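Local coordinates for putative transcriptional regulator (Clostridium difficile, PDB 3QI7), which is of unconfirmed function but has a periplasmic-binding-protein-like fold and may bind a small ligand such as a sugar, perhaps as a lipoprotein or transcriptional regulator, at residues V192-P197 with E217-K222; Q210-D215 with E234-V239. All coordinates share one frame; numbering follows the deposited sequence. Where two conformers were deposited one is given.

Contact 1: residues V192-P197 with E217-K222; sequences VQVNTP and EKQVKK
Val-192 and Val-194 meet Gln-219 inside a beta-alpha-beta crossover of the periplasmic-binding-protein-like fold: strand 191-196 leads into helix 203-223, which lies over the three-stranded parallel sheet before the chain returns as strand 228-231 at the other edge. The two valines point the same way, toward the helix, and each offers one methyl to the side-chain amide of Gln-219. CG1 of Val-192 lies 3.9 Å from Gln-219 NE2 and 4.1 Å from OE1, so this methyl meets both ends of the amide head. From Val-194 it is CG2, the branch beside its backbone N, that comes to 3.9 Å from Gln-219 NE2, the two side chains sliding past each other in opposite directions. All of this is van der Waals contact.

The glutamine reaches the strand folded rather than stretched. CG lies beside the backbone N, and a bend at chi2 (-63°) turns the amide so that NE2 lies at equal distance from the two valine methyls. Its polar atoms are bound on the helix's own side. NE2 is hydrogen-bonded to OD2 of Asp-215, one turn earlier, and that same carboxylate oxygen also binds the hydroxyl of Tyr-162 on the central strand; the buried head is thereby tied to the sheet as well. At the other end, Lys-222 NZ bonds to Gln-219 OE1 at 3.0 Å, although Lys-222 has two modelled conformers and this bond is accordingly less certain. In that conformer NZ makes an angle of 135° at the carbonyl oxygen and is tilted 18° from the carbonyl plane.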
ATOM      1  N   VAL A 192      -7.253  17.025  17.068  1.00 27.75           N
ATOM      2  CA  VAL A 192      -7.645  16.428  18.339  1.00 27.71           C
ATOM      3  C   VAL A 192      -7.073  15.029  18.423  1.00 28.31           C
ATOM      4  O   VAL A 192      -7.444  14.166  17.632  1.00 26.72           O
ATOM      5  CB  VAL A 192      -9.182  16.354  18.459  1.00 27.93           C
ATOM      6  CG1 VAL A 192      -9.593  15.781  19.839  1.00 30.81           C
ATOM      7  CG2 VAL A 192      -9.797  17.759  18.192  1.00 30.66           C
ATOM      8  N   GLN A 193      -6.159  14.777  19.368  1.00 27.25           N
ATOM      9  CA  GLN A 193      -5.640  13.405  19.541  1.00 27.36           C
ATOM     10  C   GLN A 193      -6.354  12.706  20.689  1.00 27.73           C
ATOM     11  O   GLN A 193      -6.406  13.225  21.800  1.00 28.36           O
ATOM     12  CB  GLN A 193      -4.121  13.393  19.770  1.00 26.42           C
ATOM     13  CG  GLN A 193      -3.595  12.049  20.203  1.00 30.61           C
ATOM     14  CD  GLN A 193      -2.119  12.077  20.433  1.00 31.96           C
ATOM     15  OE1 GLN A 193      -1.466  13.043  20.081  1.00 34.38           O
ATOM     16  NE2 GLN A 193      -1.592  11.035  21.067  1.00 35.19           N
ATOM     17  N   VAL A 194      -6.907  11.532  20.401  1.00 25.63           N
ATOM     18  CA  VAL A 194      -7.660  10.761  21.377  1.00 26.94           C
ATOM     19  C   VAL A 194      -7.076   9.366  21.497  1.00 28.75           C
ATOM     20  O   VAL A 194      -6.983   8.616  20.496  1.00 26.14           O
ATOM     21  CB  VAL A 194      -9.133  10.672  21.003  1.00 26.25           C
ATOM     22  CG1 VAL A 194      -9.941   9.924  22.125  1.00 26.57           C
ATOM     23  CG2 VAL A 194      -9.694  12.056  20.776  1.00 28.25           C
ATOM     24  N   ASN A 195      -6.677   9.037  22.732  1.00 29.89           N
ATOM     25  CA  ASN A 195      -6.181   7.712  23.092  1.00 30.82           C
ATOM     26  C   ASN A 195      -7.313   6.714  23.311  1.00 30.48           C
ATOM     27  O   ASN A 195      -8.181   6.888  24.196  1.00 33.09           O
ATOM     28  CB  ASN A 195      -5.296   7.755  24.349  1.00 32.55           C
ATOM     29  CG  ASN A 195      -3.916   8.427  24.113  1.00 38.48           C
ATOM     30  OD1 ASN A 195      -3.538   8.799  22.989  1.00 44.67           O
ATOM     31  ND2 ASN A 195      -3.163   8.588  25.210  1.00 48.84           N
ATOM     32  N   THR A 196      -7.275   5.671  22.493  1.00 29.49           N
ATOM     33  CA  THR A 196      -8.190   4.534  22.559  1.00 31.64           C
ATOM     34  C   THR A 196      -7.588   3.435  23.477  1.00 31.73           C
ATOM     35  O   THR A 196      -6.356   3.363  23.630  1.00 29.35           O
ATOM     36  CB  THR A 196      -8.438   3.929  21.152  1.00 28.04           C
ATOM     37  OG1 THR A 196      -7.195   3.520  20.564  1.00 29.67           O
ATOM     38  CG2 THR A 196      -9.077   4.941  20.224  1.00 30.11           C
ATOM     39  N   PRO A 197      -8.446   2.588  24.072  1.00 32.53           N
ATOM     40  CA  PRO A 197      -7.955   1.482  24.915  1.00 35.29           C
ATOM     41  C   PRO A 197      -7.032   0.518  24.155  1.00 33.10           C
ATOM     42  O   PRO A 197      -7.304   0.158  23.005  1.00 30.30           O
ATOM     43  CB  PRO A 197      -9.241   0.758  25.352  1.00 36.50           C
ATOM     44  CG  PRO A 197     -10.319   1.785  25.242  1.00 37.41           C
ATOM     45  CD  PRO A 197      -9.918   2.687  24.089  1.00 31.72           C
ATOM     46  N   GLU A 217     -19.473  10.601  18.687  1.00 26.92           N
ATOM     47  CA  GLU A 217     -20.643  11.420  19.001  1.00 29.36           C
ATOM     48  C   GLU A 217     -20.278  12.748  19.689  1.00 30.82           C
ATOM     49  O   GLU A 217     -20.800  13.807  19.346  1.00 30.77           O
ATOM     50  CB  GLU A 217     -21.637  10.641  19.876  1.00 29.57           C
ATOM     51  CG  GLU A 217     -22.289   9.500  19.114  1.00 33.35           C
ATOM     52  CD  GLU A 217     -23.262   8.723  19.974  1.00 46.22           C
ATOM     53  OE1 GLU A 217     -23.846   9.334  20.899  1.00 45.91           O
ATOM     54  OE2 GLU A 217     -23.434   7.511  19.707  1.00 48.55           O
ATOM     55  N   LYS A 218     -19.343  12.684  20.633  1.00 32.30           N
ATOM     56  CA  LYS A 218     -18.906  13.872  21.367  1.00 33.03           C
ATOM     57  C   LYS A 218     -18.243  14.902  20.482  1.00 29.91           C
ATOM     58  O   LYS A 218     -18.477  16.119  20.633  1.00 28.15           O
ATOM     59  CB  LYS A 218     -17.993  13.483  22.551  1.00 34.46           C
ATOM     60  CG  LYS A 218     -18.776  12.781  23.658  1.00 41.19           C
ATOM     61  CD  LYS A 218     -18.071  12.806  25.012  1.00 45.14           C
ATOM     62  CE  LYS A 218     -16.930  11.800  25.101  1.00 41.38           C
ATOM     63  NZ  LYS A 218     -16.582  11.565  26.534  1.00 39.42           N
ATOM     64  N   GLN A 219     -17.411  14.418  19.559  1.00 29.43           N
ATOM     65  CA  GLN A 219     -16.650  15.290  18.689  1.00 28.01           C
ATOM     66  C   GLN A 219     -17.565  16.005  17.691  1.00 29.62           C
ATOM     67  O   GLN A 219     -17.355  17.187  17.395  1.00 32.29           O
ATOM     68  CB  GLN A 219     -15.521  14.525  17.975  1.00 28.20           C
ATOM     69  CG  GLN A 219     -14.519  13.794  18.917  1.00 26.73           C
ATOM     70  CD  GLN A 219     -13.727  14.699  19.836  1.00 27.70           C
ATOM     71  OE1 GLN A 219     -13.728  15.918  19.678  1.00 29.78           O
ATOM     72  NE2 GLN A 219     -13.017  14.092  20.801  1.00 26.29           N
ATOM     73  N   VAL A 220     -18.595  15.305  17.205  1.00 30.02           N
ATOM     74  CA  VAL A 220     -19.617  15.903  16.331  1.00 29.81           C
ATOM     75  C   VAL A 220     -20.469  16.962  17.063  1.00 33.41           C
ATOM     76  O   VAL A 220     -20.807  18.002  16.498  1.00 34.50           O
ATOM     77  CB  VAL A 220     -20.525  14.793  15.683  1.00 31.64           C
ATOM     78  CG1 VAL A 220     -21.717  15.408  14.919  1.00 29.76           C
ATOM     79  CG2 VAL A 220     -19.691  13.907  14.756  1.00 24.26           C
ATOM     80  N   LYS A 221     -20.795  16.726  18.327  1.00 32.23           N
ATOM     81  CA  LYS A 221     -21.510  17.742  19.113  1.00 35.85           C
ATOM     82  C   LYS A 221     -20.678  19.004  19.318  1.00 35.32           C
ATOM     83  O   LYS A 221     -21.204  20.125  19.285  1.00 36.34           O
ATOM     84  CB  LYS A 221     -21.931  17.179  20.471  1.00 36.06           C
ATOM     85  CG  LYS A 221     -23.092  16.226  20.359  1.00 41.91           C
ATOM     86  CD  LYS A 221     -23.522  15.689  21.722  1.00 49.35           C
ATOM     87  CE  LYS A 221     -24.229  14.334  21.589  1.00 50.70           C
ATOM     88  NZ  LYS A 221     -25.425  14.281  22.445  1.00 57.41           N
ATOM     89  N   LYS A 222     -19.380  18.819  19.485  1.00 33.67           N
ATOM     90  CA  LYS A 222     -18.463  19.945  19.690  0.50 32.84           C
ATOM     91  C   LYS A 222     -18.265  20.777  18.434  1.00 33.77           C
ATOM     92  O   LYS A 222     -18.395  22.004  18.463  1.00 35.74           O
ATOM     93  CB  LYS A 222     -17.102  19.450  20.160  0.50 32.34           C
ATOM     94  CG  LYS A 222     -17.078  19.036  21.584  0.50 26.38           C
ATOM     95  CD  LYS A 222     -15.798  18.307  21.904  0.50 26.96           C
ATOM     96  CE  LYS A 222     -14.572  19.092  21.422  0.50 31.30           C
ATOM     97  NZ  LYS A 222     -13.315  18.273  21.427  0.50 31.55           N
TER

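Contact 2: residues Q210-D215 with E234-V239; sequences QFLNED and EYMDEV
Leu-212 and Asn-213 on one helix close around Val-239 on the other, and a single methyl does most of the touching. Val-239 CG1, held anti to its own backbone N at a chi1 of 169°, reaches between the helices to within 3.8 Å of Leu-212 CB and 3.6 Å of Asn-213 OD1. One branch of the leucine works further along the interface: its CD1 is 4.0 Å from CG1 of Val-239 and also 4.0 Å from CG of Met-236, modelled as selenomethionine, whose side chain crosses it at about a right angle.

A water joins the two helices beside this cluster. It donates to Asn-213 OD1 at 2.8 Å and to the backbone oxygen of Val-239 at 2.8 Å, so the amide oxygen lies against a methyl while bonded to the water.

Further out, the segment axes approach to 10.4 Å and cross at -42°, with their N-to-C directions diverging by the same amount. Leu-212 and Met-236 both rest on Tyr-162 and Thr-196, which places the helices side by side on one face of the parallel sheet. At the start of helix 234-247, Asn-233 OD1 accepts a hydrogen bond from the backbone N of Met-236.

The chemistry is thus apolar next to the sheet: dispersion and burial join the helices here, and the water, bridging Asn-213 OD1 and the Val-239 carbonyl oxygen, adds a polar link beside the apolar contact.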
ATOM      1  N   GLN A 210     -17.013   0.518  21.643  1.00 31.38           N
ATOM      2  CA  GLN A 210     -17.873   1.375  22.490  1.00 29.93           C
ATOM      3  C   GLN A 210     -17.230   2.728  22.754  1.00 29.87           C
ATOM      4  O   GLN A 210     -17.895   3.760  22.725  1.00 29.20           O
ATOM      5  CB  GLN A 210     -18.229   0.717  23.827  1.00 31.58           C
ATOM      6  CG  GLN A 210     -19.164  -0.468  23.663  1.00 38.69           C
ATOM      7  CD  GLN A 210     -19.962  -0.811  24.914  1.00 43.93           C
ATOM      8  OE1 GLN A 210     -20.077  -1.989  25.292  1.00 42.18           O
ATOM      9  NE2 GLN A 210     -20.542   0.216  25.554  1.00 43.64           N
ATOM     10  N   PHE A 211     -15.926   2.714  23.001  1.00 30.84           N
ATOM     11  CA  PHE A 211     -15.190   3.939  23.244  1.00 29.22           C
ATOM     12  C   PHE A 211     -15.295   4.871  22.019  1.00 28.56           C
ATOM     13  O   PHE A 211     -15.603   6.094  22.154  1.00 29.05           O
ATOM     14  CB  PHE A 211     -13.723   3.632  23.571  1.00 30.67           C
ATOM     15  CG  PHE A 211     -12.893   4.866  23.802  1.00 31.83           C
ATOM     16  CD1 PHE A 211     -12.305   5.527  22.735  1.00 31.22           C
ATOM     17  CD2 PHE A 211     -12.726   5.387  25.091  1.00 33.88           C
ATOM     18  CE1 PHE A 211     -11.562   6.675  22.941  1.00 30.46           C
ATOM     19  CE2 PHE A 211     -11.979   6.537  25.298  1.00 31.26           C
ATOM     20  CZ  PHE A 211     -11.412   7.187  24.234  1.00 27.58           C
ATOM     21  N   LEU A 212     -15.016   4.312  20.846  1.00 27.45           N
ATOM     22  CA  LEU A 212     -15.043   5.098  19.611  1.00 28.27           C
ATOM     23  C   LEU A 212     -16.425   5.677  19.340  1.00 26.99           C
ATOM     24  O   LEU A 212     -16.547   6.884  19.078  1.00 29.17           O
ATOM     25  CB  LEU A 212     -14.534   4.328  18.406  1.00 27.71           C
ATOM     26  CG  LEU A 212     -13.037   4.057  18.308  1.00 30.58           C
ATOM     27  CD1 LEU A 212     -12.823   2.975  17.241  1.00 25.00           C
ATOM     28  CD2 LEU A 212     -12.245   5.336  17.984  1.00 24.71           C
ATOM     29  N   ASN A 213     -17.458   4.851  19.445  1.00 26.97           N
ATOM     30  CA  ASN A 213     -18.797   5.333  19.196  1.00 24.95           C
ATOM     31  C   ASN A 213     -19.174   6.509  20.081  1.00 26.81           C
ATOM     32  O   ASN A 213     -19.722   7.519  19.596  1.00 27.64           O
ATOM     33  CB  ASN A 213     -19.809   4.184  19.252  1.00 28.66           C
ATOM     34  CG  ASN A 213     -19.753   3.323  17.989  1.00 27.33           C
ATOM     35  OD1 ASN A 213     -19.611   3.854  16.884  1.00 31.57           O
ATOM     36  ND2 ASN A 213     -19.847   2.008  18.146  1.00 29.95           N
ATOM     37  N   GLU A 214     -18.863   6.403  21.370  1.00 28.80           N
ATOM     38  CA  GLU A 214     -19.202   7.478  22.293  0.50 30.43           C
ATOM     39  C   GLU A 214     -18.362   8.723  22.044  1.00 29.64           C
ATOM     40  O   GLU A 214     -18.899   9.825  22.059  1.00 33.08           O
ATOM     41  CB  GLU A 214     -19.096   7.018  23.744  0.50 32.55           C
ATOM     42  CG  GLU A 214     -20.082   5.927  24.068  0.50 30.52           C
ATOM     43  CD  GLU A 214     -21.530   6.347  23.843  0.50 35.14           C
ATOM     44  OE1 GLU A 214     -21.913   7.452  24.299  0.50 28.62           O
ATOM     45  OE2 GLU A 214     -22.278   5.565  23.209  0.50 33.00           O
ATOM     46  N   ASP A 215     -17.071   8.559  21.762  1.00 26.95           N
ATOM     47  CA  ASP A 215     -16.199   9.725  21.559  1.00 25.93           C
ATOM     48  C   ASP A 215     -16.544  10.500  20.262  1.00 26.93           C
ATOM     49  O   ASP A 215     -16.642  11.748  20.258  1.00 27.82           O
ATOM     50  CB  ASP A 215     -14.743   9.329  21.564  1.00 25.94           C
ATOM     51  CG  ASP A 215     -13.835  10.533  21.782  1.00 27.87           C
ATOM     52  OD1 ASP A 215     -13.744  10.980  22.952  1.00 32.51           O
ATOM     53  OD2 ASP A 215     -13.276  11.050  20.788  1.00 25.87           O
ATOM     54  N   GLU A 234      -7.878  -1.535  10.706  1.00 22.99           N
ATOM     55  CA  GLU A 234      -9.072  -1.852   9.954  1.00 25.30           C
ATOM     56  C   GLU A 234     -10.267  -1.962  10.889  1.00 24.99           C
ATOM     57  O   GLU A 234     -11.398  -1.682  10.489  1.00 23.53           O
ATOM     58  CB  GLU A 234      -8.897  -3.170   9.205  1.00 26.24           C
ATOM     59  CG  GLU A 234      -7.866  -3.136   8.102  1.00 32.95           C
ATOM     60  CD  GLU A 234      -7.672  -4.503   7.437  1.00 41.43           C
ATOM     61  OE1 GLU A 234      -8.193  -5.519   7.965  1.00 44.93           O
ATOM     62  OE2 GLU A 234      -7.021  -4.546   6.373  1.00 42.93           O
ATOM     63  N   TYR A 235     -10.023  -2.398  12.121  1.00 24.27           N
ATOM     64  CA  TYR A 235     -11.115  -2.543  13.097  1.00 26.06           C
ATOM     65  C   TYR A 235     -11.685  -1.145  13.419  1.00 24.35           C
ATOM     66  O   TYR A 235     -12.901  -0.944  13.403  1.00 22.66           O
ATOM     67  CB  TYR A 235     -10.652  -3.269  14.369  1.00 26.94           C
ATOM     68  CG  TYR A 235     -11.798  -3.554  15.324  1.00 29.53           C
ATOM     69  CD1 TYR A 235     -12.604  -4.678  15.159  1.00 34.78           C
ATOM     70  CD2 TYR A 235     -12.110  -2.676  16.344  1.00 34.63           C
ATOM     71  CE1 TYR A 235     -13.689  -4.929  16.010  1.00 39.61           C
ATOM     72  CE2 TYR A 235     -13.192  -2.918  17.194  1.00 37.37           C
ATOM     73  CZ  TYR A 235     -13.975  -4.047  17.018  1.00 37.94           C
ATOM     74  OH  TYR A 235     -15.036  -4.275  17.867  1.00 36.66           O
HETATM   75  N   MSE A 236     -10.800  -0.175  13.650  1.00 22.66           N
HETATM   76  CA  MSE A 236     -11.219   1.224  13.834  1.00 21.66           C
HETATM   77  C   MSE A 236     -11.903   1.762  12.592  1.00 23.18           C
HETATM   78  O   MSE A 236     -12.920   2.477  12.726  1.00 23.73           O
HETATM   79  CB  MSE A 236     -10.029   2.149  14.192  1.00 22.84           C
HETATM   80  CG  MSE A 236      -9.415   1.832  15.499  1.00 25.15           C
HETATM   81 SE   MSE A 236      -8.367   3.311  16.095  0.75 20.58          SE
HETATM   82  CE  MSE A 236      -7.369   2.412  17.488  1.00 21.04           C
ATOM     83  N   ASP A 237     -11.364   1.429  11.400  1.00 21.62           N
ATOM     84  CA  ASP A 237     -11.920   1.915  10.143  1.00 21.36           C
ATOM     85  C   ASP A 237     -13.387   1.486  10.029  1.00 21.90           C
ATOM     86  O   ASP A 237     -14.251   2.262   9.601  1.00 21.58           O
ATOM     87  CB  ASP A 237     -11.191   1.356   8.915  1.00 19.61           C
ATOM     88  CG  ASP A 237      -9.797   1.943   8.726  1.00 22.16           C
ATOM     89  OD1 ASP A 237      -9.563   3.109   9.143  1.00 22.83           O
ATOM     90  OD2 ASP A 237      -8.970   1.206   8.159  1.00 21.43           O
ATOM     91  N   GLU A 238     -13.648   0.253  10.404  1.00 21.92           N
ATOM     92  CA  GLU A 238     -15.005  -0.285  10.339  1.00 23.20           C
ATOM     93  C   GLU A 238     -16.006   0.494  11.216  1.00 25.02           C
ATOM     94  O   GLU A 238     -17.104   0.884  10.760  1.00 24.64           O
ATOM     95  CB  GLU A 238     -14.997  -1.780  10.724  1.00 25.84           C
ATOM     96  CG  GLU A 238     -16.340  -2.487  10.344  1.00 25.28           C
ATOM     97  CD  GLU A 238     -16.384  -3.998  10.668  1.00 42.93           C
ATOM     98  OE1 GLU A 238     -15.969  -4.406  11.787  1.00 46.73           O
ATOM     99  OE2 GLU A 238     -16.849  -4.783   9.799  1.00 51.66           O
ATOM    100  N   VAL A 239     -15.626   0.698  12.476  1.00 24.02           N
ATOM    101  CA  VAL A 239     -16.437   1.462  13.443  1.00 23.73           C
ATOM    102  C   VAL A 239     -16.630   2.899  12.934  1.00 24.22           C
ATOM    103  O   VAL A 239     -17.753   3.418  12.940  1.00 21.39           O
ATOM    104  CB  VAL A 239     -15.773   1.503  14.845  1.00 24.39           C
ATOM    105  CG1 VAL A 239     -16.486   2.504  15.754  1.00 22.52           C
ATOM    106  CG2 VAL A 239     -15.691   0.080  15.458  1.00 25.09           C
TER
HETATM  107  O   HOH W   1     -19.954   2.635  14.433  1.00 28.34           O

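In the fold
Of the elements involved, strand 191-196 comes first from the N terminus, and helix 203-223 follows it. Contact 1 closes this loop by bringing the C-terminal part of the helix back over the strand. Contact 2 starts within that loop, on the middle of the same helix, and runs past strand 228-231 to the beginning of helix 234-247; the two contacts therefore cross along the chain rather than nest. The centres of contact 1 and contact 2 are about 10 Å apart. They also meet directly, with Phe-211 against Pro-197 and the selenium-bound methyl of Met-236 near Thr-196. Helix 203-223 is common to both, joining an edge strand of the parallel sheet to the helix that follows the other edge strand, 228-231, in the chain.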